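Local coordinates for protein methyltransferase (PDB 1IXK) that probably methylates the C5 carbon of cytidine in tRNA, using S-adenosyl-L-methionine as methyl donor, as a member of the RsmB/NOP family, at residues R31-R34 against I35-M39; S88-T92 against P93-T97; G223-M226 against R227-E230. All coordinates share one frame; numbering follows the deposited sequence.

Interaction 1 of 3, residues R31-R34 against I35-M39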
loop_
_atom_site.group_PDB
_atom_site.type_symbol
_atom_site.label_atom_id
_atom_site.label_comp_id
_atom_site.label_asym_id
_atom_site.label_seq_id
_atom_site.Cartn_x
_atom_site.Cartn_y
_atom_site.Cartn_z
ATOM N N ARG A 31 3.596 -0.852 -24.063
ATOM C CA ARG A 31 4.158 -0.521 -22.756
ATOM C C ARG A 31 4.178 -1.770 -21.871
ATOM O O ARG A 31 4.933 -1.848 -20.900
ATOM C CB ARG A 31 3.335 0.582 -22.080
ATOM C CG ARG A 31 3.896 1.029 -20.733
ATOM C CD ARG A 31 2.976 2.012 -20.030
ATOM N NE ARG A 31 3.515 2.421 -18.736
ATOM C CZ ARG A 31 2.929 3.288 -17.915
ATOM N NH1 ARG A 31 1.775 3.844 -18.247
ATOM N NH2 ARG A 31 3.504 3.603 -16.760
ATOM N N ALA A 32 3.349 -2.748 -22.220
ATOM C CA ALA A 32 3.272 -3.988 -21.461
ATOM C C ALA A 32 4.657 -4.589 -21.220
ATOM O O ALA A 32 4.982 -4.985 -20.104
ATOM C CB ALA A 32 2.381 -4.991 -22.190
ATOM N N ILE A 33 5.474 -4.651 -22.266
ATOM C CA ILE A 33 6.813 -5.211 -22.143
ATOM C C ILE A 33 7.691 -4.376 -21.208
ATOM O O ILE A 33 8.449 -4.923 -20.412
ATOM C CB ILE A 33 7.502 -5.321 -23.534
ATOM C CG1 ILE A 33 8.905 -5.914 -23.381
ATOM C CG2 ILE A 33 7.579 -3.958 -24.193
ATOM C CD1 ILE A 33 8.916 -7.324 -22.841
ATOM N N ARG A 34 7.577 -3.055 -21.299
ATOM C CA ARG A 34 8.372 -2.166 -20.457
ATOM C C ARG A 34 8.021 -2.312 -18.975
ATOM O O ARG A 34 8.888 -2.210 -18.107
ATOM C CB ARG A 34 8.193 -0.712 -20.912
ATOM C CG ARG A 34 8.608 -0.483 -22.369
ATOM C CD ARG A 34 8.959 0.971 -22.656
ATOM N NE ARG A 34 7.801 1.862 -22.674
ATOM C CZ ARG A 34 6.853 1.849 -23.607
ATOM N NH1 ARG A 34 6.914 0.988 -24.612
ATOM N NH2 ARG A 34 5.845 2.709 -23.540
ATOM N N ILE A 35 6.747 -2.553 -18.686
ATOM C CA ILE A 35 6.300 -2.730 -17.308
ATOM C C ILE A 35 6.805 -4.074 -16.782
ATOM O O ILE A 35 7.351 -4.154 -15.681
ATOM C CB ILE A 35 4.758 -2.695 -17.222
ATOM C CG1 ILE A 35 4.260 -1.269 -17.481
ATOM C CG2 ILE A 35 4.290 -3.214 -15.860
ATOM C CD1 ILE A 35 2.770 -1.175 -17.742
ATOM N N ALA A 36 6.628 -5.123 -17.581
ATOM C CA ALA A 36 7.053 -6.465 -17.198
ATOM C C ALA A 36 8.554 -6.542 -16.920
ATOM O O ALA A 36 8.977 -7.095 -15.902
ATOM C CB ALA A 36 6.672 -7.463 -18.284
ATOM N N GLU A 37 9.359 -5.983 -17.817
ATOM C CA GLU A 37 10.806 -6.014 -17.633
ATOM C C GLU A 37 11.262 -5.140 -16.470
ATOM O O GLU A 37 12.147 -5.529 -15.713
ATOM C CB GLU A 37 11.525 -5.565 -18.906
ATOM C CG GLU A 37 11.265 -6.441 -20.111
ATOM C CD GLU A 37 12.113 -6.042 -21.297
ATOM O OE1 GLU A 37 12.214 -4.826 -21.574
ATOM O OE2 GLU A 37 12.673 -6.945 -21.956
ATOM N N ALA A 38 10.667 -3.960 -16.329
ATOM C CA ALA A 38 11.048 -3.067 -15.240
ATOM C C ALA A 38 10.775 -3.734 -13.903
ATOM O O ALA A 38 11.454 -3.465 -12.914
ATOM C CB ALA A 38 10.275 -1.760 -15.329
HETATM N N MSE A 39 9.788 -4.623 -13.889
HETATM C CA MSE A 39 9.394 -5.316 -12.672
HETATM C C MSE A 39 10.347 -6.434 -12.236
HETATM O O MSE A 39 10.278 -6.905 -11.100
HETATM C CB MSE A 39 7.971 -5.856 -12.844
HETATM C CG MSE A 39 7.162 -5.876 -11.559
HETATM SE SE MSE A 39 5.386 -5.593 -11.791
HETATM C CE MSE A 39 4.967 -6.771 -13.048
#
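Two torsions bring Ile33 and Glu37 together one turn apart on helix 31-38: CG1 of Ile33 stands anti to its backbone N (chi1 -180°), beside the carbonyl carbon, while CG of Glu37 lies beside its own backbone N and anti to its carbonyl carbon (chi1 -62°). The isoleucine branch therefore runs forward along the helix and the glutamate leans back to meet it. Ile33 CD1 reaches Glu37 CG at 3.7 Å, and Ile33 CG1 comes within 3.8 Å of Glu37 CD, so the stem of the acid and the carbon of its carboxylate both rest on the isoleucine. With an alanine in place of Glu37 the carboxylate is gone, and the outer branch of Ile33 is likely to lose its cover on this side.

A second i, i+4 pair, Arg31 and Ile35, follows the same rule. The extended arginine chain passes Ile35 at a slant, with NE 3.8 Å from Ile35 CD1, while the guanidinium is engaged beyond the helix by salt bridges to Glu276 and Asp300 and by a cation-pi contact with Tyr298. Beneath the side chains the backbone is regularly bonded: Glu37 N donates to Ile33 O at 2.9 Å with an N-H...O angle of 168°, and Ala36 N to Ala32 O at 3.0 Å. Ile33 also meets Met7 and Lys10 of helix 5-13, and Ile35 meets Trp28 of helix 18-28, which places this helix among the N-terminal helices. The chemistry is that of amphipathic side chains: aliphatic stems of charged residues shield isoleucines, and the charge of Arg31 is carried across to acids of the C-terminal part of the chain, where it is probably well compensated.

Interaction 2 of 3, residues S88-T92 against P93-T97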
loop_
_atom_site.group_PDB
_atom_site.type_symbol
_atom_site.label_atom_id
_atom_site.label_comp_id
_atom_site.label_asym_id
_atom_site.label_seq_id
_atom_site.Cartn_x
_atom_site.Cartn_y
_atom_site.Cartn_z
ATOM N N SER A 88 25.551 -0.797 5.460
ATOM C CA SER A 88 24.150 -1.146 5.696
ATOM C C SER A 88 23.416 -0.140 6.568
ATOM O O SER A 88 23.837 0.150 7.687
ATOM C CB SER A 88 24.054 -2.531 6.333
ATOM O OG SER A 88 22.699 -2.888 6.541
ATOM N N ILE A 89 22.303 0.371 6.051
ATOM C CA ILE A 89 21.505 1.350 6.773
ATOM C C ILE A 89 20.915 0.743 8.041
ATOM O O ILE A 89 20.636 1.452 9.007
ATOM C CB ILE A 89 20.360 1.905 5.886
ATOM C CG1 ILE A 89 19.601 3.004 6.631
ATOM C CG2 ILE A 89 19.407 0.786 5.492
ATOM C CD1 ILE A 89 20.433 4.230 6.921
ATOM N N THR A 90 20.734 -0.573 8.040
ATOM C CA THR A 90 20.181 -1.254 9.204
ATOM C C THR A 90 21.231 -1.479 10.298
ATOM O O THR A 90 20.924 -1.998 11.369
ATOM C CB THR A 90 19.543 -2.610 8.808
ATOM O OG1 THR A 90 20.456 -3.359 7.997
ATOM C CG2 THR A 90 18.246 -2.383 8.034
ATOM N N SER A 91 22.469 -1.077 10.033
ATOM C CA SER A 91 23.534 -1.231 11.023
ATOM C C SER A 91 23.777 0.096 11.737
ATOM O O SER A 91 24.618 0.187 12.629
ATOM C CB SER A 91 24.832 -1.703 10.356
ATOM O OG SER A 91 24.696 -3.013 9.831
ATOM N N THR A 92 23.033 1.123 11.339
ATOM C CA THR A 92 23.167 2.449 11.936
ATOM C C THR A 92 22.411 2.566 13.253
ATOM O O THR A 92 21.429 1.860 13.478
ATOM C CB THR A 92 22.612 3.539 11.009
ATOM O OG1 THR A 92 21.208 3.324 10.817
ATOM C CG2 THR A 92 23.314 3.508 9.663
ATOM N N PRO A 93 22.868 3.462 14.144
ATOM C CA PRO A 93 22.208 3.659 15.436
ATOM C C PRO A 93 20.798 4.196 15.180
ATOM O O PRO A 93 19.869 3.923 15.939
ATOM C CB PRO A 93 23.097 4.694 16.125
ATOM C CG PRO A 93 24.445 4.431 15.536
ATOM C CD PRO A 93 24.124 4.230 14.078
ATOM N N GLU A 94 20.660 4.964 14.100
ATOM C CA GLU A 94 19.378 5.543 13.708
ATOM C C GLU A 94 18.329 4.441 13.576
ATOM O O GLU A 94 17.227 4.547 14.109
ATOM C CB GLU A 94 19.500 6.270 12.364
ATOM C CG GLU A 94 20.223 7.617 12.388
ATOM C CD GLU A 94 21.695 7.509 12.742
ATOM O OE1 GLU A 94 22.300 6.448 12.481
ATOM O OE2 GLU A 94 22.251 8.496 13.268
ATOM N N PHE A 95 18.682 3.381 12.858
ATOM C CA PHE A 95 17.769 2.266 12.657
ATOM C C PHE A 95 17.577 1.429 13.918
ATOM O O PHE A 95 16.459 1.035 14.250
ATOM C CB PHE A 95 18.274 1.370 11.519
ATOM C CG PHE A 95 17.472 0.111 11.344
ATOM C CD1 PHE A 95 17.832 -1.060 12.011
ATOM C CD2 PHE A 95 16.331 0.105 10.551
ATOM C CE1 PHE A 95 17.064 -2.213 11.890
ATOM C CE2 PHE A 95 15.554 -1.046 10.424
ATOM C CZ PHE A 95 15.921 -2.207 11.096
ATOM N N LEU A 96 18.672 1.162 14.622
ATOM C CA LEU A 96 18.620 0.350 15.829
ATOM C C LEU A 96 17.887 1.010 16.999
ATOM O O LEU A 96 17.391 0.322 17.889
ATOM C CB LEU A 96 20.043 -0.044 16.249
ATOM C CG LEU A 96 20.803 -0.933 15.255
ATOM C CD1 LEU A 96 22.246 -1.108 15.706
ATOM C CD2 LEU A 96 20.112 -2.285 15.144
ATOM N N THR A 97 17.812 2.337 17.005
ATOM C CA THR A 97 17.124 3.028 18.090
ATOM C C THR A 97 15.735 3.518 17.675
ATOM O O THR A 97 15.116 4.324 18.370
ATOM C CB THR A 97 17.960 4.221 18.624
ATOM O OG1 THR A 97 18.195 5.167 17.576
ATOM C CG2 THR A 97 19.300 3.726 19.162
#
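This is a helix N-cap joined to a CH-pi contact, where the 3-10 turn 89-91 hands over to the short helix 93-96 ahead of strand 100-102 in the four-stranded antiparallel sheet. Thr92 is the N-cap: its OG1 accepts from Phe95 N at 3.2 Å (N-H...O angle 159°) and donates to Ile89 O at 2.7 Å, tying the turn to the helix through one hydroxyl. Thr92 O then takes Leu96 N at 3.1 Å, the first full helical bond.

With CG anti to the backbone N (chi1 174°), the Phe95 side chain lies alongside that of Thr90. The methyl CG2 of Thr90 sits over one face of the ring, 3.8 Å from its centroid and only 9° off the normal. Phe95 also packs on Ile100 and Ile102 of strand 100-102. Glu94 OE1 approaches Thr92 CB at 3.3 Å, while its carboxylate forms salt bridges with Arg62 and Lys66. A single buried hydroxyl thus satisfies one acceptor and one helix-end donor, while the CH-pi contact sets the methyl of Thr90 against the ring face.

Interaction 3 of 3, residues G223-M226 against R227-E230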
loop_
_atom_site.group_PDB
_atom_site.type_symbol
_atom_site.label_atom_id
_atom_site.label_comp_id
_atom_site.label_asym_id
_atom_site.label_seq_id
_atom_site.Cartn_x
_atom_site.Cartn_y
_atom_site.Cartn_z
ATOM N N GLY A 223 -12.365 -11.693 -4.455
ATOM C CA GLY A 223 -13.453 -12.010 -3.553
ATOM C C GLY A 223 -13.098 -11.608 -2.139
ATOM O O GLY A 223 -13.900 -10.997 -1.433
ATOM N N LEU A 224 -11.887 -11.954 -1.716
ATOM C CA LEU A 224 -11.440 -11.604 -0.378
ATOM C C LEU A 224 -11.392 -10.083 -0.231
ATOM O O LEU A 224 -11.742 -9.546 0.817
ATOM C CB LEU A 224 -10.059 -12.195 -0.111
ATOM C CG LEU A 224 -9.445 -11.902 1.256
ATOM C CD1 LEU A 224 -10.394 -12.338 2.366
ATOM C CD2 LEU A 224 -8.108 -12.633 1.368
ATOM N N GLN A 225 -10.957 -9.398 -1.285
ATOM C CA GLN A 225 -10.878 -7.937 -1.265
ATOM C C GLN A 225 -12.273 -7.339 -1.102
ATOM O O GLN A 225 -12.477 -6.403 -0.328
ATOM C CB GLN A 225 -10.253 -7.417 -2.561
ATOM C CG GLN A 225 -8.754 -7.640 -2.675
ATOM C CD GLN A 225 -7.982 -6.969 -1.559
ATOM O OE1 GLN A 225 -8.002 -7.421 -0.415
ATOM N NE2 GLN A 225 -7.303 -5.876 -1.886
HETATM N N MSE A 226 -13.228 -7.878 -1.852
HETATM C CA MSE A 226 -14.607 -7.417 -1.779
HETATM C C MSE A 226 -15.135 -7.621 -0.358
HETATM O O MSE A 226 -15.754 -6.730 0.217
HETATM C CB MSE A 226 -15.479 -8.187 -2.788
HETATM C CG MSE A 226 -15.232 -7.825 -4.266
HETATM SE SE MSE A 226 -16.119 -8.892 -5.439
HETATM C CE MSE A 226 -17.810 -8.440 -5.144
ATOM N N ARG A 227 -14.885 -8.797 0.211
ATOM C CA ARG A 227 -15.349 -9.094 1.567
ATOM C C ARG A 227 -14.759 -8.122 2.572
ATOM O O ARG A 227 -15.464 -7.607 3.438
ATOM C CB ARG A 227 -14.959 -10.515 1.987
ATOM C CG ARG A 227 -15.715 -11.628 1.307
ATOM C CD ARG A 227 -15.172 -12.985 1.757
ATOM N NE ARG A 227 -15.827 -14.090 1.064
ATOM C CZ ARG A 227 -17.080 -14.476 1.284
ATOM N NH1 ARG A 227 -17.823 -13.850 2.187
ATOM N NH2 ARG A 227 -17.593 -15.483 0.590
ATOM N N LEU A 228 -13.454 -7.889 2.462
ATOM C CA LEU A 228 -12.766 -6.981 3.370
ATOM C C LEU A 228 -13.280 -5.550 3.232
ATOM O O LEU A 228 -13.530 -4.875 4.228
ATOM C CB LEU A 228 -11.255 -7.019 3.106
ATOM C CG LEU A 228 -10.563 -8.326 3.509
ATOM C CD1 LEU A 228 -9.170 -8.402 2.906
ATOM C CD2 LEU A 228 -10.515 -8.416 5.022
ATOM N N LEU A 229 -13.445 -5.097 1.995
ATOM C CA LEU A 229 -13.922 -3.742 1.751
ATOM C C LEU A 229 -15.328 -3.541 2.311
ATOM O O LEU A 229 -15.632 -2.492 2.879
ATOM C CB LEU A 229 -13.888 -3.444 0.254
ATOM C CG LEU A 229 -14.316 -2.038 -0.178
ATOM C CD1 LEU A 229 -13.488 -0.982 0.553
ATOM C CD2 LEU A 229 -14.149 -1.914 -1.681
ATOM N N GLU A 230 -16.190 -4.544 2.159
ATOM C CA GLU A 230 -17.544 -4.438 2.687
ATOM C C GLU A 230 -17.533 -4.379 4.216
ATOM O O GLU A 230 -18.244 -3.570 4.810
ATOM C CB GLU A 230 -18.410 -5.610 2.208
ATOM C CG GLU A 230 -19.782 -5.659 2.853
ATOM C CD GLU A 230 -20.781 -6.479 2.051
ATOM O OE1 GLU A 230 -20.374 -7.481 1.431
ATOM O OE2 GLU A 230 -21.980 -6.120 2.056
#
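The backbone of 223-230 is regular alpha-helix in mid-course, with four successive i, i+4 bonds from Arg227 N to Gly223 O through Glu230 N to Met226 O, the tightest of them Leu229 N to Gln225 O at 2.8 Å. On this frame Leu224 and Leu228 form the apolar pair of the turn. With CG anti to the backbone N (chi1 179°), Leu224 stands out from the helix, and its CG comes 3.9 Å from Leu228 CD1, the two side chains slanting past one another. Leu228 also folds back over the preceding turn, its CG lying 3.2 Å from Leu224 O. Leu228 CD1 is in addition 3.7 Å from Gln225 OE1, so this methyl touches both the Leu224 side chain and the Gln225 amide oxygen. Gln225 makes that approach because its chain bends at chi2 (-60°), while its NE2 makes a weak hydrogen bond to Tyr244.

Around the helix, Arg227 trails its aliphatic stem back along Gly223, with CG 3.3 Å from Gly223 O. Leu229, which is buried, places its CB 3.3 Å from Gln225 O.

Helix 215-235 here lies against the central mixed sheet of the methyltransferase domain. Leu228 and Leu229 both touch Leu193 of strand 188-194, Leu229 adds Leu242 and Gln225 adds Thr246 of strand 240-246, and the side chain of Leu228 is about 7 Å from that of Ala127, predicted to bind S-adenosyl-L-methionine. The neighbouring helix 255-264 is met by Met226, a selenomethionine, through Trp260, and by Leu229 through Val257 and Ala261.

The three contacts come in series along the chain and none touches another. Interactions 1 and 2 both lie in the N-terminal RsmF-like region, yet their centres are about 34 Å apart: helix 31-38 packs on helices 5-13 and 18-28, whereas residues 88-97 lead into strand 100-102 of the small antiparallel sheet. Interaction 3 belongs to the RsmB/F methyltransferase region, on helix 215-235 beside the mixed sheet, with its centre about 29 Å from that of interaction 1 and about 38 Å from that of interaction 2, across the centre of the chain from the latter. Local i, i+4 and capping contacts thus recur in separate parts of one chain, with the predicted cofactor site closer to interactions 2 and 3.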